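Local coordinates for endo-arabinase (Bacteroides thetaiotaomicron, PDB 5C0P), which probably hydrolyses glycosidic bonds in arabinan, as a magnesium-binding enzyme of glycoside hydrolase family 43, at residues Y41-N46 / P83-Y88; Y92-T97 / S108-D113; G215-L220 / G241-P246. All coordinates share one frame; numbering follows the deposited sequence.

Contact 1 of 3, residues Y41-N46 / P83-Y88; sequences YLHFNN and PDVYEY. With MG (magnesium ion), chain C.
His43 and Phe44 meet Val85 and Pro83 in a buried, side-chain and water-mediated contact between the strands 39-45 and 78-88, which belong to different antiparallel sheets. No direct hydrogen bond joins the two segments, and their axes approach only to 6.5 Å, too wide for strand pairing. The apolar core is a CH-pi contact: Val85 CG2 sits over one face of the His43 imidazole, 3.7 Å from its centroid and displaced toward the rim, so that its nearest ring atom is His43 CD2 at 3.4 Å. The two side chains cross at about a right angle. Val85 CG2 lies anti to the carbonyl carbon, beside the backbone N, and is the branch that meets the ring. The imidazole is held from beyond the contact, with ND1 bonded to Ser67 OG and NE2 to Pro115 O. Pro83 CG rests 3.4 Å from His43 O and also meets Phe44 CA, so the proline ring lies against the backbone of strand 39-45. The two sheets are consistent with neighbouring blades of the five-bladed beta-propeller of family 43. Two waters lie between His43 O and Pro83 O, the second bonded only weakly to Pro83 O, though each has further acceptors in reach. A third water donates to Pro83 O at 2.8 Å and also coordinates the magnesium ion. Asp84 binds the metal through OD1 at 2.1 Å, with OD2 too far away at 3.4 Å to coordinate. OD2 instead accepts from a metal-bound water and, weakly, from Tyr86 OH. Four waters and His261 NE2 complete a six-coordinate site.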
loop_
_atom_site.group_PDB
_atom_site.type_symbol
_atom_site.label_atom_id
_atom_site.label_comp_id
_atom_site.label_asym_id
_atom_site.label_seq_id
_atom_site.Cartn_x
_atom_site.Cartn_y
_atom_site.Cartn_z
ATOM N N TYR A 41 5.212 3.681 13.376
ATOM C CA TYR A 41 3.766 3.572 13.555
ATOM C C TYR A 41 3.193 2.567 12.578
ATOM O O TYR A 41 3.516 2.593 11.391
ATOM C CB TYR A 41 3.073 4.925 13.369
ATOM C CG TYR A 41 3.525 5.965 14.360
ATOM C CD1 TYR A 41 4.727 6.651 14.179
ATOM C CD2 TYR A 41 2.765 6.261 15.484
ATOM C CE1 TYR A 41 5.155 7.593 15.098
ATOM C CE2 TYR A 41 3.180 7.199 16.407
ATOM C CZ TYR A 41 4.374 7.865 16.211
ATOM O OH TYR A 41 4.773 8.795 17.140
ATOM N N LEU A 42 2.307 1.718 13.084
ATOM C CA LEU A 42 1.609 0.737 12.262
ATOM C C LEU A 42 0.111 0.957 12.423
ATOM O O LEU A 42 -0.485 0.594 13.450
ATOM C CB LEU A 42 2.012 -0.677 12.688
ATOM C CG LEU A 42 1.373 -1.900 12.021
ATOM C CD1 LEU A 42 1.354 -1.760 10.511
ATOM C CD2 LEU A 42 2.136 -3.163 12.417
ATOM N N HIS A 43 -0.478 1.594 11.411
ATOM C CA HIS A 43 -1.918 1.797 11.340
ATOM C C HIS A 43 -2.517 0.608 10.606
ATOM O O HIS A 43 -1.980 0.178 9.588
ATOM C CB HIS A 43 -2.218 3.072 10.558
ATOM C CG HIS A 43 -1.729 4.319 11.223
ATOM N ND1 HIS A 43 -2.575 5.176 11.890
ATOM C CD2 HIS A 43 -0.497 4.867 11.297
ATOM C CE1 HIS A 43 -1.880 6.198 12.361
ATOM N NE2 HIS A 43 -0.609 6.033 12.013
ATOM N N PHE A 44 -3.634 0.085 11.100
ATOM C CA PHE A 44 -4.211 -1.103 10.482
ATOM C C PHE A 44 -5.731 -1.132 10.570
ATOM O O PHE A 44 -6.330 -0.478 11.430
ATOM C CB PHE A 44 -3.582 -2.387 11.059
ATOM C CG PHE A 44 -3.803 -2.578 12.546
ATOM C CD1 PHE A 44 -2.962 -1.979 13.475
ATOM C CD2 PHE A 44 -4.835 -3.389 13.005
ATOM C CE1 PHE A 44 -3.163 -2.167 14.838
ATOM C CE2 PHE A 44 -5.043 -3.586 14.366
ATOM C CZ PHE A 44 -4.200 -2.977 15.282
ATOM N N ASN A 45 -6.351 -1.864 9.646
ATOM C CA ASN A 45 -7.786 -2.093 9.674
ATOM C C ASN A 45 -8.154 -2.939 10.894
ATOM O O ASN A 45 -7.716 -4.089 11.016
ATOM C CB ASN A 45 -8.219 -2.802 8.387
ATOM C CG ASN A 45 -9.714 -3.076 8.337
ATOM O OD1 ASN A 45 -10.478 -2.579 9.162
ATOM N ND2 ASN A 45 -10.136 -3.874 7.360
ATOM N N ASN A 46 -8.940 -2.368 11.797
ATOM C CA ASN A 46 -9.334 -3.036 13.032
ATOM C C ASN A 46 -10.855 -3.230 13.040
ATOM O O ASN A 46 -11.496 -3.230 14.092
ATOM C CB ASN A 46 -8.841 -2.206 14.223
ATOM C CG ASN A 46 -9.001 -2.902 15.566
ATOM O OD1 ASN A 46 -9.427 -2.274 16.538
ATOM N ND2 ASN A 46 -8.655 -4.193 15.636
ATOM N N PRO A 83 -4.709 0.508 5.145
ATOM C CA PRO A 83 -4.198 1.869 5.322
ATOM C C PRO A 83 -2.684 1.982 5.073
ATOM O O PRO A 83 -1.911 1.071 5.412
ATOM C CB PRO A 83 -4.525 2.163 6.792
ATOM C CG PRO A 83 -4.610 0.793 7.446
ATOM C CD PRO A 83 -5.188 -0.100 6.403
ATOM N N ASP A 84 -2.288 3.106 4.472
ATOM C CA ASP A 84 -0.897 3.551 4.399
ATOM C C ASP A 84 -0.875 4.917 5.072
ATOM O O ASP A 84 -1.865 5.659 4.993
ATOM C CB ASP A 84 -0.469 3.811 2.952
ATOM C CG ASP A 84 -0.283 2.553 2.114
ATOM O OD1 ASP A 84 -0.568 1.420 2.561
ATOM O OD2 ASP A 84 0.170 2.740 0.962
ATOM N N VAL A 85 0.240 5.291 5.698
ATOM C CA VAL A 85 0.355 6.646 6.239
ATOM C C VAL A 85 1.681 7.269 5.835
ATOM O O VAL A 85 2.743 6.662 6.022
ATOM C CB VAL A 85 0.197 6.684 7.792
ATOM C CG1 VAL A 85 0.385 8.105 8.318
ATOM C CG2 VAL A 85 -1.175 6.170 8.188
ATOM N N TYR A 86 1.610 8.479 5.292
ATOM C CA TYR A 86 2.781 9.173 4.786
ATOM C C TYR A 86 2.991 10.494 5.491
ATOM O O TYR A 86 2.036 11.235 5.731
ATOM C CB TYR A 86 2.616 9.457 3.293
ATOM C CG TYR A 86 2.372 8.212 2.486
ATOM C CD1 TYR A 86 3.437 7.461 1.999
ATOM C CD2 TYR A 86 1.080 7.772 2.224
ATOM C CE1 TYR A 86 3.225 6.312 1.246
ATOM C CE2 TYR A 86 0.860 6.624 1.480
ATOM C CZ TYR A 86 1.938 5.899 1.002
ATOM O OH TYR A 86 1.725 4.750 0.258
ATOM N N GLU A 87 4.246 10.811 5.790
ATOM C CA GLU A 87 4.577 12.166 6.200
ATOM C C GLU A 87 4.820 12.972 4.933
ATOM O O GLU A 87 5.580 12.560 4.053
ATOM C CB GLU A 87 5.828 12.188 7.083
ATOM C CG GLU A 87 6.073 13.514 7.820
ATOM C CD GLU A 87 6.726 14.596 6.971
ATOM O OE1 GLU A 87 7.333 14.283 5.923
ATOM O OE2 GLU A 87 6.644 15.778 7.366
ATOM N N TYR A 88 4.184 14.130 4.838
ATOM C CA TYR A 88 4.307 14.953 3.643
ATOM C C TYR A 88 4.185 16.422 3.996
ATOM O O TYR A 88 3.136 16.874 4.461
ATOM C CB TYR A 88 3.239 14.541 2.620
ATOM C CG TYR A 88 3.198 15.372 1.354
ATOM C CD1 TYR A 88 4.070 15.122 0.297
ATOM C CD2 TYR A 88 2.272 16.398 1.203
ATOM C CE1 TYR A 88 4.021 15.871 -0.868
ATOM C CE2 TYR A 88 2.218 17.147 0.050
ATOM C CZ TYR A 88 3.092 16.887 -0.989
ATOM O OH TYR A 88 3.020 17.646 -2.136
HETATM MG MG MG C . -0.660 -0.511 1.681
HETATM O O HOH W 1 -0.830 -0.628 7.490
HETATM O O HOH W 2 -0.835 2.262 7.551
HETATM O O HOH W 3 -1.298 -1.035 3.618
HETATM O O HOH W 4 0.053 0.316 -0.113
HETATM O O HOH W 5 1.376 -1.008 1.995
HETATM O O HOH W 6 -2.582 0.032 0.968
#

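Contact 2 of 3, residues Y92-T97 / S108-D113; sequences YYLFTT and SILVSD
Phe95 and Ile109, Tyr93 and Val111, and Leu94 and Leu110 are the apolar cross-strand pairs of this antiparallel contact between residues 92-97 and 108-113. Six backbone hydrogen bonds define its register, linking Tyr92 with Ser112, Leu94 with Leu110 and Thr96 with Ser108, two bonds to each pair. Leu110 N to Leu94 O, at 2.8 Å, is among the shorter ones. The longest is Thr96 N to Ser108 O, at 3.2 Å. CA-H...O contacts fill in between them, the closest being Tyr93 CA to Leu110 O at 3.2 Å. The strands form a beta hairpin, and in the five-bladed propeller expected of this family they are the two middle strands of a four-stranded blade, flanked by strands 78-88 and 120-121. Each non-hydrogen-bonded pair carries a CH-pi contact. Ile109 CG1 stands over the centre of the Phe95 ring, 3.8 Å from the centroid and 10° off the normal, while Ile109 CD1 comes within 3.5 Å of Phe95 CZ. Val111 CG2 lies over a face of the Tyr93 ring, offset toward the rim, 3.9 Å from the centroid. Val111 CG2, anti to the backbone N, is the methyl that reaches the tyrosine. On the opposite sheet face, Leu94 CD2 and Leu110 CD1 meet at 4.0 Å, and both leucines also touch Phe68. Beside the Tyr92-Ser112 pair, the edge of the Tyr92 ring approaches Asp113 O, with CE1 3.5 Å from that oxygen, while Tyr92 OH bonds to Asp34. Asp113 itself forms a salt bridge with Arg91.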
loop_
_atom_site.group_PDB
_atom_site.type_symbol
_atom_site.label_atom_id
_atom_site.label_comp_id
_atom_site.label_asym_id
_atom_site.label_seq_id
_atom_site.Cartn_x
_atom_site.Cartn_y
_atom_site.Cartn_z
ATOM N N TYR A 92 0.575 14.533 8.166
ATOM C CA TYR A 92 0.502 13.094 7.956
ATOM C C TYR A 92 -0.761 12.753 7.207
ATOM O O TYR A 92 -1.824 13.286 7.511
ATOM C CB TYR A 92 0.573 12.359 9.302
ATOM C CG TYR A 92 1.875 12.676 9.987
ATOM C CD1 TYR A 92 2.013 13.819 10.764
ATOM C CD2 TYR A 92 2.984 11.860 9.806
ATOM C CE1 TYR A 92 3.216 14.130 11.361
ATOM C CE2 TYR A 92 4.191 12.162 10.402
ATOM C CZ TYR A 92 4.298 13.302 11.171
ATOM O OH TYR A 92 5.498 13.608 11.760
ATOM N N TYR A 93 -0.634 11.865 6.226
ATOM C CA TYR A 93 -1.741 11.548 5.320
ATOM C C TYR A 93 -2.010 10.057 5.292
ATOM O O TYR A 93 -1.132 9.248 4.982
ATOM C CB TYR A 93 -1.460 12.063 3.908
ATOM C CG TYR A 93 -1.372 13.568 3.848
ATOM C CD1 TYR A 93 -0.194 14.227 4.199
ATOM C CD2 TYR A 93 -2.462 14.339 3.462
ATOM C CE1 TYR A 93 -0.106 15.615 4.156
ATOM C CE2 TYR A 93 -2.384 15.712 3.422
ATOM C CZ TYR A 93 -1.202 16.347 3.768
ATOM O OH TYR A 93 -1.106 17.719 3.730
ATOM N N LEU A 94 -3.244 9.713 5.620
ATOM C CA LEU A 94 -3.729 8.341 5.625
ATOM C C LEU A 94 -4.429 8.061 4.296
ATOM O O LEU A 94 -5.346 8.794 3.901
ATOM C CB LEU A 94 -4.727 8.177 6.783
ATOM C CG LEU A 94 -5.577 6.911 6.866
ATOM C CD1 LEU A 94 -4.674 5.733 7.193
ATOM C CD2 LEU A 94 -6.659 7.059 7.929
ATOM N N PHE A 95 -3.973 7.026 3.600
ATOM C CA PHE A 95 -4.581 6.564 2.354
ATOM C C PHE A 95 -5.259 5.222 2.668
ATOM O O PHE A 95 -4.576 4.231 2.963
ATOM C CB PHE A 95 -3.496 6.315 1.293
ATOM C CG PHE A 95 -2.943 7.563 0.643
ATOM C CD1 PHE A 95 -2.397 8.598 1.398
ATOM C CD2 PHE A 95 -2.908 7.667 -0.743
ATOM C CE1 PHE A 95 -1.877 9.740 0.770
ATOM C CE2 PHE A 95 -2.375 8.785 -1.374
ATOM C CZ PHE A 95 -1.866 9.831 -0.618
ATOM N N THR A 96 -6.589 5.180 2.617
ATOM C CA THR A 96 -7.342 3.972 2.968
ATOM C C THR A 96 -8.461 3.757 1.956
ATOM O O THR A 96 -8.961 4.717 1.359
ATOM C CB THR A 96 -7.923 4.072 4.407
ATOM O OG1 THR A 96 -6.840 4.232 5.333
ATOM C CG2 THR A 96 -8.703 2.818 4.803
ATOM N N THR A 97 -8.841 2.501 1.751
ATOM C CA THR A 97 -9.844 2.173 0.749
ATOM C C THR A 97 -11.209 1.923 1.392
ATOM O O THR A 97 -11.333 1.213 2.394
ATOM C CB THR A 97 -9.377 0.971 -0.093
ATOM O OG1 THR A 97 -8.195 1.349 -0.824
ATOM C CG2 THR A 97 -10.459 0.529 -1.060
ATOM N N SER A 108 -9.353 6.970 -0.437
ATOM C CA SER A 108 -9.403 8.396 -0.133
ATOM C C SER A 108 -8.294 8.795 0.824
ATOM O O SER A 108 -7.623 7.936 1.425
ATOM C CB SER A 108 -10.787 8.865 0.336
ATOM O OG SER A 108 -11.011 8.523 1.671
ATOM N N ILE A 109 -8.077 10.102 0.918
ATOM C CA ILE A 109 -6.952 10.654 1.653
ATOM C C ILE A 109 -7.455 11.458 2.846
ATOM O O ILE A 109 -8.386 12.270 2.728
ATOM C CB ILE A 109 -6.085 11.533 0.740
ATOM C CG1 ILE A 109 -5.547 10.693 -0.426
ATOM C CG2 ILE A 109 -4.942 12.185 1.538
ATOM C CD1 ILE A 109 -4.826 11.506 -1.520
ATOM N N LEU A 110 -6.854 11.197 4.006
ATOM C CA LEU A 110 -7.225 11.872 5.244
ATOM C C LEU A 110 -5.960 12.460 5.837
ATOM O O LEU A 110 -4.858 11.996 5.532
ATOM C CB LEU A 110 -7.874 10.885 6.217
ATOM C CG LEU A 110 -9.116 10.188 5.643
ATOM C CD1 LEU A 110 -8.774 8.831 4.999
ATOM C CD2 LEU A 110 -10.160 10.036 6.704
ATOM N N VAL A 111 -6.104 13.473 6.681
ATOM C CA VAL A 111 -4.933 14.227 7.134
ATOM C C VAL A 111 -4.937 14.439 8.649
ATOM O O VAL A 111 -5.997 14.553 9.268
ATOM C CB VAL A 111 -4.836 15.589 6.388
ATOM C CG1 VAL A 111 -6.039 16.492 6.711
ATOM C CG2 VAL A 111 -3.494 16.299 6.676
ATOM N N SER A 112 -3.740 14.490 9.234
ATOM C CA SER A 112 -3.578 14.771 10.660
ATOM C C SER A 112 -2.298 15.556 10.876
ATOM O O SER A 112 -1.389 15.509 10.038
ATOM C CB SER A 112 -3.499 13.465 11.460
ATOM O OG SER A 112 -3.361 13.730 12.850
ATOM N N ASP A 113 -2.222 16.260 12.002
ATOM C CA ASP A 113 -0.989 16.934 12.388
ATOM C C ASP A 113 -0.032 15.944 13.057
ATOM O O ASP A 113 1.141 16.254 13.271
ATOM C CB ASP A 113 -1.287 18.082 13.356
ATOM C CG ASP A 113 -1.982 19.256 12.688
ATOM O OD1 ASP A 113 -1.968 19.336 11.446
ATOM O OD2 ASP A 113 -2.526 20.109 13.420
#

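Contact 3 of 3, residues G215-L220 / G241-P246; sequences GKLIML and GNVLGP
Leu217 packs its CD1 methyl on the backbone of residues 241-243 and on Val243 CG2, joining the start of strand 217-224 to the loop 241-246. CD1 lies 3.7 Å from Asn242 O and 4.0 Å from the Val243 methyl CG2. Leu217 CG stands anti to the carbonyl carbon (chi1 -49°), and CD1 continues extended from it (chi2 178°), which carries this branch to the loop. The two glycines meet through main chain alone: Gly215 O is 3.3 Å from Gly241 CA, an approach permitted by the absence of a side chain on Gly241. No direct hydrogen bond crosses the contact, but one water donates to both Gly215 O at 2.6 Å and Gly241 O at 2.9 Å, tying the carbonyls together. The next shell fixes the loop. Residues 242-245 form a type I beta turn, closed by Gly245 N to Asn242 O at 3.0 Å. Asn242 adds an Asx turn: its OD1 accepts from Leu244 N at 2.9 Å, the donor standing well above the side-chain carbonyl plane. Ser240 OG ties Asn242 N to Gly245 O, Asn242 O also accepts from Ser238 OG, and Trp247 bonds to Val243 O through NE1 while touching the Leu217 side chain. The loop connects strand 231-238 to strand 248-249, while strand 217-224 runs between strands 205-211 and 231-238 in the same four-stranded sheet; Leu217 also packs on Ile209 and Arg211, and Leu244 reaches Tyr180 of strand 178-184 in another sheet.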
loop_
_atom_site.group_PDB
_atom_site.type_symbol
_atom_site.label_atom_id
_atom_site.label_comp_id
_atom_site.label_asym_id
_atom_site.label_seq_id
_atom_site.Cartn_x
_atom_site.Cartn_y
_atom_site.Cartn_z
ATOM N N GLY A 215 18.245 6.504 -9.984
ATOM C CA GLY A 215 17.014 7.014 -10.564
ATOM C C GLY A 215 16.096 5.947 -11.131
ATOM O O GLY A 215 14.947 6.225 -11.462
ATOM N N LYS A 216 16.596 4.723 -11.260
ATOM C CA LYS A 216 15.721 3.640 -11.702
ATOM C C LYS A 216 14.680 3.327 -10.631
ATOM O O LYS A 216 14.905 3.556 -9.441
ATOM C CB LYS A 216 16.530 2.403 -12.088
ATOM C CG LYS A 216 17.475 2.703 -13.231
ATOM C CD LYS A 216 18.239 1.474 -13.691
ATOM C CE LYS A 216 19.174 1.848 -14.841
ATOM N NZ LYS A 216 19.912 0.671 -15.360
ATOM N N LEU A 217 13.529 2.830 -11.066
ATOM C CA LEU A 217 12.427 2.557 -10.154
ATOM C C LEU A 217 12.134 1.075 -10.075
ATOM O O LEU A 217 12.143 0.369 -11.092
ATOM C CB LEU A 217 11.153 3.274 -10.605
ATOM C CG LEU A 217 11.268 4.753 -10.949
ATOM C CD1 LEU A 217 9.920 5.272 -11.423
ATOM C CD2 LEU A 217 11.751 5.515 -9.738
ATOM N N ILE A 218 11.902 0.606 -8.853
ATOM C CA ILE A 218 11.337 -0.718 -8.648
ATOM C C ILE A 218 9.915 -0.571 -8.121
ATOM O O ILE A 218 9.663 0.212 -7.192
ATOM C CB ILE A 218 12.163 -1.527 -7.635
ATOM C CG1 ILE A 218 13.623 -1.601 -8.074
ATOM C CG2 ILE A 218 11.583 -2.937 -7.468
ATOM C CD1 ILE A 218 14.534 -2.269 -7.046
HETATM N N MSE A 219 8.985 -1.322 -8.703
HETATM C CA MSE A 219 7.649 -1.407 -8.128
HETATM C C MSE A 219 7.435 -2.774 -7.534
HETATM O O MSE A 219 7.723 -3.795 -8.162
HETATM C CB MSE A 219 6.532 -1.116 -9.129
HETATM C CG MSE A 219 5.149 -1.098 -8.443
HETATM SE SE MSE A 219 3.746 -0.994 -9.705
HETATM C CE MSE A 219 3.991 0.881 -10.138
ATOM N N LEU A 220 6.959 -2.789 -6.299
ATOM C CA LEU A 220 6.451 -4.015 -5.705
ATOM C C LEU A 220 4.939 -4.024 -5.848
ATOM O O LEU A 220 4.285 -2.970 -5.828
ATOM C CB LEU A 220 6.826 -4.099 -4.227
ATOM C CG LEU A 220 8.326 -4.100 -3.935
ATOM C CD1 LEU A 220 8.541 -4.156 -2.427
ATOM C CD2 LEU A 220 9.019 -5.265 -4.620
ATOM N N GLY A 241 13.484 5.359 -15.334
ATOM C CA GLY A 241 13.231 6.281 -14.236
ATOM C C GLY A 241 11.891 6.993 -14.361
ATOM O O GLY A 241 11.579 7.881 -13.575
ATOM N N ASN A 242 11.093 6.594 -15.344
ATOM C CA ASN A 242 9.774 7.171 -15.563
ATOM C C ASN A 242 8.729 6.387 -14.771
ATOM O O ASN A 242 8.658 5.167 -14.876
ATOM C CB ASN A 242 9.466 7.100 -17.064
ATOM C CG ASN A 242 8.284 7.960 -17.486
ATOM O OD1 ASN A 242 7.413 8.291 -16.687
ATOM N ND2 ASN A 242 8.229 8.292 -18.779
ATOM N N VAL A 243 7.902 7.077 -13.986
ATOM C CA VAL A 243 6.828 6.399 -13.263
ATOM C C VAL A 243 5.900 5.660 -14.228
ATOM O O VAL A 243 5.318 4.626 -13.880
ATOM C CB VAL A 243 6.027 7.403 -12.405
ATOM C CG1 VAL A 243 4.815 6.741 -11.769
ATOM C CG2 VAL A 243 6.913 7.976 -11.306
ATOM N N LEU A 244 5.783 6.177 -15.447
ATOM C CA LEU A 244 4.875 5.590 -16.428
ATOM C C LEU A 244 5.439 4.347 -17.121
ATOM O O LEU A 244 4.714 3.646 -17.836
ATOM C CB LEU A 244 4.457 6.640 -17.462
ATOM C CG LEU A 244 3.846 7.908 -16.877
ATOM C CD1 LEU A 244 3.340 8.824 -17.999
ATOM C CD2 LEU A 244 2.717 7.557 -15.910
ATOM N N GLY A 245 6.721 4.070 -16.910
ATOM C CA GLY A 245 7.337 2.876 -17.471
ATOM C C GLY A 245 8.318 3.165 -18.599
ATOM O O GLY A 245 8.875 4.262 -18.674
ATOM N N PRO A 246 8.557 2.180 -19.483
ATOM C CA PRO A 246 7.934 0.850 -19.437
ATOM C C PRO A 246 8.397 0.018 -18.244
ATOM O O PRO A 246 9.559 0.062 -17.819
ATOM C CB PRO A 246 8.396 0.205 -20.745
ATOM C CG PRO A 246 9.698 0.877 -21.056
ATOM C CD PRO A 246 9.518 2.306 -20.593
HETATM O O HOH W 7 13.419 8.360 -11.382
#

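In the fold
The three contacts follow one another along the chain without interleaving. Contact 1 bridges two sheets, and contact 2 lies within the second of these; their centres are about 8 Å apart. Strand 78-88 is shared ground, because it pairs with strand 91-100 through backbone bonds from Asp84 to Phe95 and from Tyr86 to Tyr93. The metal-binding strand is thus hydrogen-bonded to the hairpin and packed against the preceding sheet. Contact 3 joins a strand of a later sheet to a loop, its centre about 24 Å from each of the others and across the chain's centre from contact 1, away from the annotated sites. This spread is consistent with separate blades arranged around a propeller.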